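Local coordinates for uncharacterized protein AF0587 (Archaeoglobus fulgidus DSM 4304, PDB 2Q07), which is of unknown function but, as a C-terminal piece of an archaeosine synthase type 1 family protein carrying a PUA domain, probably binds RNA in tRNA modification, at residues 19-24 with 105-110; 25-30 with 111-116; 231-236 with 250-255. One frame throughout, in Å; residues are numbered along the deposited sequence.

Interaction 1. Residues 19-24 with 105-110; sequences ERALEC and KRFIEK
Leu22 has the largest share of this contact, losing 119 Å² of surface to residues 105-110. Its CG lies anti to the backbone N (chi1 -173°), which brings a side chain that does not start toward helix 94-111 round to it. Leu22 CD1 then settles 3.5 Å from Arg106 O and 3.6 Å from Lys110 CB, one turn apart on that helix, while CD2 rests against Arg106 CB. Next to this branch the Phe107 ring reaches the backbone of helix 16-24: its CE2 is 3.8 Å from Leu22 CA, and its CZ meets Ala21 CB at 4.0 Å. Lys110 crosses Leu22 obliquely. Bends at chi2 and chi4 curl its chain over the end of helix 16-24, so that Lys110 NZ donates to Leu22 O at 2.8 Å, in the carbonyl plane. A water joins the same ammonium to Glu23 O, donating to that carbonyl at 2.7 Å.

The two helices run nearly parallel, with segment axes 10.0 Å apart and crossing at -15°, beside the mixed sheet of the DUF5591 domain (UDG-like clan). An ammonium among C-terminal carbonyls should be electrostatically favourable, since it faces the negative end of the helix dipole. In the next shell, Phe107 is held edge-to-face by Tyr25 and packs on Val70 and Pro72 of strand 70-72, and Ala21 touches Phe75. On the outer side, Arg106 makes a cation-pi contact with Trp103.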
loop_
_atom_site.group_PDB
_atom_site.type_symbol
_atom_site.label_atom_id
_atom_site.label_comp_id
_atom_site.label_asym_id
_atom_site.label_seq_id
_atom_site.Cartn_x
_atom_site.Cartn_y
_atom_site.Cartn_z
ATOM N N GLU A 19 -10.420 -3.859 2.320
ATOM C CA GLU A 19 -11.023 -3.024 3.341
ATOM C C GLU A 19 -10.058 -2.066 4.017
ATOM O O GLU A 19 -10.398 -0.910 4.262
ATOM C CB GLU A 19 -11.726 -3.907 4.378
ATOM C CG GLU A 19 -13.024 -4.522 3.837
ATOM C CD GLU A 19 -13.786 -5.340 4.867
ATOM O OE1 GLU A 19 -15.007 -5.540 4.674
ATOM O OE2 GLU A 19 -13.173 -5.791 5.859
ATOM N N ARG A 20 -8.852 -2.541 4.305
ATOM C CA ARG A 20 -7.858 -1.708 4.964
ATOM C C ARG A 20 -7.309 -0.648 4.021
ATOM O O ARG A 20 -7.095 0.498 4.422
ATOM C CB ARG A 20 -6.725 -2.576 5.511
ATOM C CG ARG A 20 -5.629 -1.807 6.216
ATOM C CD ARG A 20 -6.177 -0.959 7.338
ATOM N NE ARG A 20 -5.105 -0.303 8.072
ATOM C CZ ARG A 20 -5.293 0.466 9.138
ATOM N NH1 ARG A 20 -6.518 0.683 9.599
ATOM N NH2 ARG A 20 -4.252 1.014 9.751
ATOM N N ALA A 21 -7.076 -1.027 2.768
ATOM C CA ALA A 21 -6.555 -0.072 1.801
ATOM C C ALA A 21 -7.597 1.011 1.559
ATOM O O ALA A 21 -7.268 2.183 1.427
ATOM C CB ALA A 21 -6.192 -0.781 0.487
ATOM N N LEU A 22 -8.864 0.615 1.532
ATOM C CA LEU A 22 -9.945 1.560 1.304
ATOM C C LEU A 22 -10.050 2.602 2.411
ATOM O O LEU A 22 -10.345 3.757 2.144
ATOM C CB LEU A 22 -11.281 0.820 1.161
ATOM C CG LEU A 22 -12.505 1.652 0.762
ATOM C CD1 LEU A 22 -12.357 2.188 -0.655
ATOM C CD2 LEU A 22 -13.746 0.777 0.864
ATOM N N GLU A 23 -9.816 2.216 3.659
ATOM C CA GLU A 23 -9.921 3.215 4.717
ATOM C C GLU A 23 -8.668 4.082 4.842
ATOM O O GLU A 23 -8.720 5.167 5.414
ATOM C CB GLU A 23 -10.283 2.566 6.068
ATOM C CG GLU A 23 -9.290 1.589 6.646
ATOM C CD GLU A 23 -9.749 1.034 7.999
ATOM O OE1 GLU A 23 -9.940 1.832 8.944
ATOM O OE2 GLU A 23 -9.923 -0.200 8.120
ATOM N N CYS A 24 -7.557 3.622 4.272
ATOM C CA CYS A 24 -6.303 4.374 4.337
ATOM C C CYS A 24 -6.012 5.174 3.064
ATOM O O CYS A 24 -5.071 5.968 3.027
ATOM C CB CYS A 24 -5.132 3.420 4.612
ATOM S SG CYS A 24 -5.307 2.450 6.141
ATOM N N LYS A 105 -15.159 0.577 -7.909
ATOM C CA LYS A 105 -16.109 1.644 -7.618
ATOM C C LYS A 105 -15.866 2.233 -6.234
ATOM O O LYS A 105 -15.942 3.446 -6.048
ATOM C CB LYS A 105 -17.559 1.149 -7.683
ATOM C CG LYS A 105 -18.550 2.283 -7.401
ATOM C CD LYS A 105 -19.988 1.962 -7.766
ATOM C CE LYS A 105 -20.683 1.148 -6.699
ATOM N NZ LYS A 105 -22.152 1.099 -6.951
ATOM N N ARG A 106 -15.592 1.361 -5.266
ATOM C CA ARG A 106 -15.334 1.794 -3.896
ATOM C C ARG A 106 -14.157 2.740 -3.794
ATOM O O ARG A 106 -14.231 3.746 -3.100
ATOM C CB ARG A 106 -15.098 0.580 -3.004
ATOM C CG ARG A 106 -16.278 -0.354 -3.015
ATOM C CD ARG A 106 -16.308 -1.234 -1.798
ATOM N NE ARG A 106 -17.446 -2.141 -1.851
ATOM C CZ ARG A 106 -17.848 -2.886 -0.831
ATOM N NH1 ARG A 106 -17.201 -2.826 0.328
ATOM N NH2 ARG A 106 -18.891 -3.693 -0.973
ATOM N N PHE A 107 -13.068 2.424 -4.489
ATOM C CA PHE A 107 -11.889 3.285 -4.467
ATOM C C PHE A 107 -12.145 4.618 -5.175
ATOM O O PHE A 107 -11.683 5.663 -4.733
ATOM C CB PHE A 107 -10.698 2.576 -5.114
ATOM C CG PHE A 107 -10.031 1.571 -4.213
ATOM C CD1 PHE A 107 -10.078 0.213 -4.508
ATOM C CD2 PHE A 107 -9.334 1.985 -3.086
ATOM C CE1 PHE A 107 -9.437 -0.716 -3.697
ATOM C CE2 PHE A 107 -8.686 1.061 -2.262
ATOM C CZ PHE A 107 -8.737 -0.289 -2.567
ATOM N N ILE A 108 -12.882 4.573 -6.277
ATOM C CA ILE A 108 -13.200 5.782 -7.023
ATOM C C ILE A 108 -14.077 6.700 -6.164
ATOM O O ILE A 108 -13.837 7.903 -6.081
ATOM C CB ILE A 108 -13.960 5.446 -8.320
ATOM C CG1 ILE A 108 -13.002 4.834 -9.339
ATOM C CG2 ILE A 108 -14.644 6.709 -8.886
ATOM C CD1 ILE A 108 -13.718 4.383 -10.617
ATOM N N GLU A 109 -15.090 6.128 -5.524
ATOM C CA GLU A 109 -15.984 6.925 -4.691
ATOM C C GLU A 109 -15.320 7.392 -3.387
ATOM O O GLU A 109 -15.557 8.504 -2.926
ATOM C CB GLU A 109 -17.283 6.143 -4.443
ATOM C CG GLU A 109 -18.110 6.030 -5.738
ATOM C CD GLU A 109 -19.517 5.469 -5.558
ATOM O OE1 GLU A 109 -20.433 5.985 -6.240
ATOM O OE2 GLU A 109 -19.715 4.521 -4.757
ATOM N N LYS A 110 -14.468 6.552 -2.810
ATOM C CA LYS A 110 -13.756 6.929 -1.591
ATOM C C LYS A 110 -12.787 8.063 -1.926
ATOM O O LYS A 110 -12.598 8.990 -1.143
ATOM C CB LYS A 110 -12.962 5.738 -1.031
ATOM C CG LYS A 110 -11.957 6.125 0.066
ATOM C CD LYS A 110 -12.665 6.650 1.310
ATOM C CE LYS A 110 -11.691 7.323 2.289
ATOM N NZ LYS A 110 -10.662 6.397 2.854
HETATM O O HOH W 1 -11.283 6.011 5.602
#

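Interaction 2. Residues 25-30 with 111-116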
loop_
_atom_site.group_PDB
_atom_site.type_symbol
_atom_site.label_atom_id
_atom_site.label_comp_id
_atom_site.label_asym_id
_atom_site.label_seq_id
_atom_site.Cartn_x
_atom_site.Cartn_y
_atom_site.Cartn_z
ATOM N N TYR A 25 -6.830 4.966 2.038
ATOM C CA TYR A 25 -6.658 5.621 0.741
ATOM C C TYR A 25 -6.872 7.131 0.754
ATOM O O TYR A 25 -7.971 7.601 1.021
ATOM C CB TYR A 25 -7.613 4.973 -0.266
ATOM C CG TYR A 25 -7.408 5.383 -1.704
ATOM C CD1 TYR A 25 -6.126 5.589 -2.221
ATOM C CD2 TYR A 25 -8.496 5.524 -2.562
ATOM C CE1 TYR A 25 -5.935 5.927 -3.563
ATOM C CE2 TYR A 25 -8.320 5.859 -3.898
ATOM C CZ TYR A 25 -7.041 6.060 -4.395
ATOM O OH TYR A 25 -6.868 6.392 -5.718
ATOM N N LYS A 26 -5.822 7.893 0.471
ATOM C CA LYS A 26 -5.957 9.352 0.441
ATOM C C LYS A 26 -5.351 9.966 -0.817
ATOM O O LYS A 26 -4.143 10.160 -0.913
ATOM C CB LYS A 26 -5.327 9.979 1.691
ATOM C CG LYS A 26 -5.834 9.361 2.991
ATOM C CD LYS A 26 -5.346 10.126 4.214
ATOM C CE LYS A 26 -5.644 9.360 5.497
ATOM N NZ LYS A 26 -4.919 8.042 5.542
ATOM N N PRO A 27 -6.200 10.283 -1.802
ATOM C CA PRO A 27 -5.788 10.881 -3.077
ATOM C C PRO A 27 -5.130 12.251 -2.922
ATOM O O PRO A 27 -5.284 12.920 -1.901
ATOM C CB PRO A 27 -7.102 10.977 -3.854
ATOM C CG PRO A 27 -7.903 9.837 -3.308
ATOM C CD PRO A 27 -7.635 9.942 -1.827
ATOM N N PHE A 28 -4.391 12.659 -3.947
ATOM C CA PHE A 28 -3.739 13.961 -3.957
ATOM C C PHE A 28 -4.195 14.726 -5.201
ATOM O O PHE A 28 -3.766 15.857 -5.445
ATOM C CB PHE A 28 -2.219 13.790 -3.968
ATOM C CG PHE A 28 -1.701 13.012 -5.148
ATOM C CD1 PHE A 28 -1.538 13.625 -6.394
ATOM C CD2 PHE A 28 -1.370 11.669 -5.015
ATOM C CE1 PHE A 28 -1.048 12.910 -7.483
ATOM C CE2 PHE A 28 -0.878 10.943 -6.100
ATOM C CZ PHE A 28 -0.715 11.561 -7.335
ATOM N N SER A 29 -5.092 14.103 -5.967
ATOM C CA SER A 29 -5.603 14.684 -7.213
ATOM C C SER A 29 -7.112 14.491 -7.328
ATOM O O SER A 29 -7.686 13.643 -6.655
ATOM C CB SER A 29 -4.907 14.004 -8.403
ATOM O OG SER A 29 -5.470 14.389 -9.650
ATOM N N ASP A 30 -7.748 15.273 -8.194
ATOM C CA ASP A 30 -9.186 15.173 -8.401
ATOM C C ASP A 30 -9.449 14.267 -9.597
ATOM O O ASP A 30 -10.597 13.982 -9.939
ATOM C CB ASP A 30 -9.780 16.559 -8.655
ATOM C CG ASP A 30 -9.252 17.195 -9.930
ATOM O OD1 ASP A 30 -8.091 16.940 -10.298
ATOM O OD2 ASP A 30 -9.996 17.967 -10.564
ATOM N N GLY A 111 -12.170 7.973 -3.099
ATOM C CA GLY A 111 -11.229 8.992 -3.528
ATOM C C GLY A 111 -11.897 10.312 -3.874
ATOM O O GLY A 111 -11.237 11.353 -3.924
ATOM N N GLY A 112 -13.204 10.270 -4.112
ATOM C CA GLY A 112 -13.952 11.473 -4.444
ATOM C C GLY A 112 -13.481 12.180 -5.702
ATOM O O GLY A 112 -13.547 13.405 -5.790
ATOM N N PHE A 113 -13.018 11.409 -6.681
ATOM C CA PHE A 113 -12.534 11.969 -7.936
ATOM C C PHE A 113 -13.659 12.598 -8.757
ATOM O O PHE A 113 -14.800 12.131 -8.735
ATOM C CB PHE A 113 -11.850 10.885 -8.771
ATOM C CG PHE A 113 -10.747 10.160 -8.046
ATOM C CD1 PHE A 113 -10.942 8.859 -7.576
ATOM C CD2 PHE A 113 -9.517 10.773 -7.835
ATOM C CE1 PHE A 113 -9.921 8.176 -6.902
ATOM C CE2 PHE A 113 -8.489 10.108 -7.166
ATOM C CZ PHE A 113 -8.693 8.803 -6.697
ATOM N N ARG A 114 -13.332 13.665 -9.479
ATOM C CA ARG A 114 -14.327 14.325 -10.318
ATOM C C ARG A 114 -14.243 13.749 -11.722
ATOM O O ARG A 114 -15.174 13.879 -12.507
ATOM C CB ARG A 114 -14.091 15.834 -10.378
ATOM C CG ARG A 114 -12.755 16.248 -10.993
ATOM C CD ARG A 114 -12.781 17.727 -11.401
ATOM N NE ARG A 114 -12.792 17.879 -12.851
ATOM C CZ ARG A 114 -11.705 17.839 -13.615
ATOM N NH1 ARG A 114 -10.512 17.666 -13.066
ATOM N NH2 ARG A 114 -11.813 17.950 -14.930
ATOM N N LYS A 115 -13.119 13.107 -12.027
ATOM C CA LYS A 115 -12.923 12.515 -13.341
ATOM C C LYS A 115 -12.100 11.227 -13.291
ATOM O O LYS A 115 -11.120 11.122 -12.552
ATOM C CB LYS A 115 -12.244 13.526 -14.272
ATOM C CG LYS A 115 -12.291 13.120 -15.736
ATOM C CD LYS A 115 -10.914 12.801 -16.267
ATOM C CE LYS A 115 -10.124 14.073 -16.531
ATOM N NZ LYS A 115 -10.622 14.761 -17.751
ATOM N N VAL A 116 -12.524 10.249 -14.081
ATOM C CA VAL A 116 -11.860 8.959 -14.174
ATOM C C VAL A 116 -11.391 8.770 -15.620
ATOM O O VAL A 116 -12.209 8.747 -16.536
ATOM C CB VAL A 116 -12.841 7.794 -13.820
ATOM C CG1 VAL A 116 -12.167 6.434 -14.042
ATOM C CG2 VAL A 116 -13.322 7.922 -12.397
HETATM O O HOH W 2 -10.227 13.368 -5.319
#
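The Phe113 and Tyr25 side chains reach toward each other tip to tip where two helices hand over to neighbouring parallel strands of the mixed sheet, 31-36 and 115-118, an alpha/beta arrangement in the DUF5591 domain (UDG-like clan). Tyr25 OH comes to the edge of the Phe113 ring, 3.2 Å from CZ. Pro27 crosses Phe113 at about a right angle; its CG lies 3.6 Å from Phe113 CZ and presses tightly on Gly111 CA at 3.4 Å. Gly111 C lies over one face of the Phe113 ring, 4.1 Å above its plane and offset toward the rim. Gly112 then leaves the helix with positive phi (60°). A water donates to both Ser29 O and Gly111 O, bridging the two segments.

Farther along, Asp30 and Arg114 lie side by side, pointing the same way, both with CG in the crowded position between backbone N and carbonyl carbon. Asp30 O accepts from Arg114 N at 2.8 Å, in the carbonyl plane, and more weakly from Lys115 N. The Asp30 carboxylate and Arg114 guanidinium planes are 32° apart: Arg114 NH1 donates within its own plane to Asp30 OD2 at 2.6 Å, yet meets that oxygen from above the carboxylate.

Interaction 3. Residues 231-236 with 250-255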
loop_
_atom_site.group_PDB
_atom_site.type_symbol
_atom_site.label_atom_id
_atom_site.label_comp_id
_atom_site.label_asym_id
_atom_site.label_seq_id
_atom_site.Cartn_x
_atom_site.Cartn_y
_atom_site.Cartn_z
ATOM N N TYR A 231 -0.017 -1.705 18.716
ATOM C CA TYR A 231 0.789 -2.758 18.099
ATOM C C TYR A 231 1.946 -3.108 19.026
ATOM O O TYR A 231 3.034 -3.484 18.583
ATOM C CB TYR A 231 1.338 -2.311 16.742
ATOM C CG TYR A 231 0.266 -2.051 15.715
ATOM C CD1 TYR A 231 -0.147 -0.750 15.419
ATOM C CD2 TYR A 231 -0.358 -3.109 15.056
ATOM C CE1 TYR A 231 -1.160 -0.510 14.490
ATOM C CE2 TYR A 231 -1.371 -2.883 14.128
ATOM C CZ TYR A 231 -1.767 -1.579 13.850
ATOM O OH TYR A 231 -2.773 -1.349 12.937
ATOM N N THR A 232 1.691 -2.986 20.321
ATOM C CA THR A 232 2.692 -3.261 21.337
ATOM C C THR A 232 2.407 -4.545 22.099
ATOM O O THR A 232 1.257 -4.973 22.233
ATOM C CB THR A 232 2.775 -2.100 22.343
ATOM O OG1 THR A 232 1.453 -1.746 22.772
ATOM C CG2 THR A 232 3.432 -0.881 21.702
ATOM N N VAL A 233 3.473 -5.161 22.593
ATOM C CA VAL A 233 3.364 -6.387 23.357
ATOM C C VAL A 233 4.361 -6.311 24.512
ATOM O O VAL A 233 5.554 -6.043 24.315
ATOM C CB VAL A 233 3.652 -7.634 22.474
ATOM C CG1 VAL A 233 3.018 -7.461 21.093
ATOM C CG2 VAL A 233 5.130 -7.866 22.346
ATOM N N GLU A 234 3.859 -6.511 25.724
ATOM C CA GLU A 234 4.708 -6.479 26.907
ATOM C C GLU A 234 5.234 -7.883 27.126
ATOM O O GLU A 234 4.474 -8.843 27.066
ATOM C CB GLU A 234 3.909 -6.031 28.125
ATOM C CG GLU A 234 4.745 -5.880 29.382
ATOM C CD GLU A 234 3.906 -5.521 30.591
ATOM O OE1 GLU A 234 3.027 -4.638 30.463
ATOM O OE2 GLU A 234 4.128 -6.117 31.666
ATOM N N ILE A 235 6.531 -7.998 27.389
ATOM C CA ILE A 235 7.157 -9.293 27.593
ATOM C C ILE A 235 7.889 -9.420 28.938
ATOM O O ILE A 235 8.083 -8.440 29.665
ATOM C CB ILE A 235 8.160 -9.592 26.450
ATOM C CG1 ILE A 235 9.327 -8.603 26.518
ATOM C CG2 ILE A 235 7.463 -9.469 25.091
ATOM C CD1 ILE A 235 10.462 -8.936 25.576
ATOM N N GLY A 236 8.303 -10.641 29.255
ATOM C CA GLY A 236 9.005 -10.873 30.502
ATOM C C GLY A 236 10.389 -10.259 30.481
ATOM O O GLY A 236 10.861 -9.805 29.437
ATOM N N LEU A 250 3.526 -11.004 28.429
ATOM C CA LEU A 250 2.674 -10.621 29.549
ATOM C C LEU A 250 1.316 -10.163 29.017
ATOM O O LEU A 250 0.285 -10.787 29.288
ATOM C CB LEU A 250 3.335 -9.498 30.353
ATOM C CG LEU A 250 4.637 -9.890 31.061
ATOM C CD1 LEU A 250 5.409 -8.650 31.488
ATOM C CD2 LEU A 250 4.309 -10.767 32.260
ATOM N N ARG A 251 1.323 -9.071 28.255
ATOM C CA ARG A 251 0.105 -8.526 27.667
ATOM C C ARG A 251 0.383 -8.210 26.203
ATOM O O ARG A 251 1.537 -8.044 25.814
ATOM C CB ARG A 251 -0.315 -7.244 28.388
ATOM C CG ARG A 251 -0.458 -7.387 29.890
ATOM C CD ARG A 251 -0.944 -6.090 30.513
ATOM N NE ARG A 251 -0.947 -6.163 31.970
ATOM C CZ ARG A 251 -1.361 -5.184 32.770
ATOM N NH1 ARG A 251 -1.812 -4.046 32.255
ATOM N NH2 ARG A 251 -1.316 -5.341 34.087
ATOM N N ALA A 252 -0.673 -8.114 25.398
ATOM C CA ALA A 252 -0.524 -7.819 23.975
ATOM C C ALA A 252 -1.738 -7.090 23.409
ATOM O O ALA A 252 -2.862 -7.292 23.866
ATOM C CB ALA A 252 -0.294 -9.113 23.200
ATOM N N ASP A 253 -1.507 -6.244 22.407
ATOM C CA ASP A 253 -2.588 -5.493 21.772
ATOM C C ASP A 253 -3.513 -6.505 21.101
ATOM O O ASP A 253 -3.076 -7.276 20.248
ATOM C CB ASP A 253 -2.019 -4.534 20.720
ATOM C CG ASP A 253 -3.058 -3.552 20.190
ATOM O OD1 ASP A 253 -4.271 -3.844 20.272
ATOM O OD2 ASP A 253 -2.653 -2.488 19.678
ATOM N N GLU A 254 -4.787 -6.497 21.485
ATOM C CA GLU A 254 -5.763 -7.429 20.926
ATOM C C GLU A 254 -5.962 -7.251 19.426
ATOM O O GLU A 254 -6.394 -8.179 18.738
ATOM C CB GLU A 254 -7.110 -7.291 21.645
ATOM C CG GLU A 254 -7.074 -7.679 23.120
ATOM C CD GLU A 254 -6.755 -6.510 24.044
ATOM O OE1 GLU A 254 -5.872 -5.692 23.701
ATOM O OE2 GLU A 254 -7.384 -6.417 25.124
ATOM N N LYS A 255 -5.646 -6.063 18.921
ATOM C CA LYS A 255 -5.794 -5.775 17.499
ATOM C C LYS A 255 -4.692 -6.419 16.665
ATOM O O LYS A 255 -4.786 -6.474 15.439
ATOM C CB LYS A 255 -5.788 -4.261 17.252
ATOM C CG LYS A 255 -7.063 -3.536 17.668
ATOM C CD LYS A 255 -7.296 -3.613 19.169
ATOM C CE LYS A 255 -8.613 -2.965 19.561
ATOM N NZ LYS A 255 -8.908 -3.185 21.006
#
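Strand 232-235 pairs antiparallel with strand 249-252 at the margin of the mixed sheet of the PUA domain, and the pairing contains a classic beta bulge. Leu250 and Arg251 both face Glu234. Glu234 O takes a bond from Leu250 N at 2.7 Å, with the donor above the carbonyl plane, and a weak one from Arg251 N at 3.4 Å. In return Glu234 N donates to Arg251 O at 2.8 Å, again from above the carbonyl plane. The next pair, Val233 with Ala252, is non-hydrogen-bonded, its CA atoms 4.2 Å apart. On the face carrying these two side chains, Val233 CG1 approaches Ala252 CB at 4.3 Å, and Met282 of helix 279-282 packs against both residues. Strand 261-265 flanks strand 232-235 on its other edge, Val233 bonding through its backbone to Val263 and His265.

Glu234 and Arg251 rise from the other face. The Glu234 chain is extended, with CG anti to the backbone N (chi1 -176°), and it crosses Leu250 obliquely. Glu234 OE1 stays 4.5 Å from Arg251 NE and lies well out of the guanidinium plane, so the two attract as charges without a directed N-H.

Past the bulge the donor approach changes: Asp253 N donates to Thr232 O nearly along the C=O axis (C=O...N angle 175°), although the N-H...O angle is only 147°. The Asp253 carboxylate, its CG anti to the backbone N, then serves two backbone amides. Its OD2 receives Tyr231 N at 2.9 Å through the anti lone pair, and its OD1 receives Lys255 N from above the carboxylate plane, forming an Asx turn. With N-H donors on both oxygens, the carboxylate should rotate less and may favour its ionised form; it also ties the residue just before strand 232-235 to the turn after 249-252.

Interactions 1 and 2 follow directly on one another in both chain stretches: 19-24 runs into 25-30 and 105-110 into 111-116, so the segments alternate along the sequence and form one continuous seam from the two helices to the sheet. Their centres are about 11 Å apart, and they touch at several points, among them Phe107 O with Tyr25 CE2 at 3.5 Å. Both belong to the N-terminal domain of this chain. Interaction 3 comes later, in the PUA domain, with the pre-PUA region between them in sequence. Its centre is about 30 Å from that of interaction 1 and about 37 Å from that of interaction 2; Arg20 NH2 and Tyr231 OH, 4.2 Å apart, make a packing contact only.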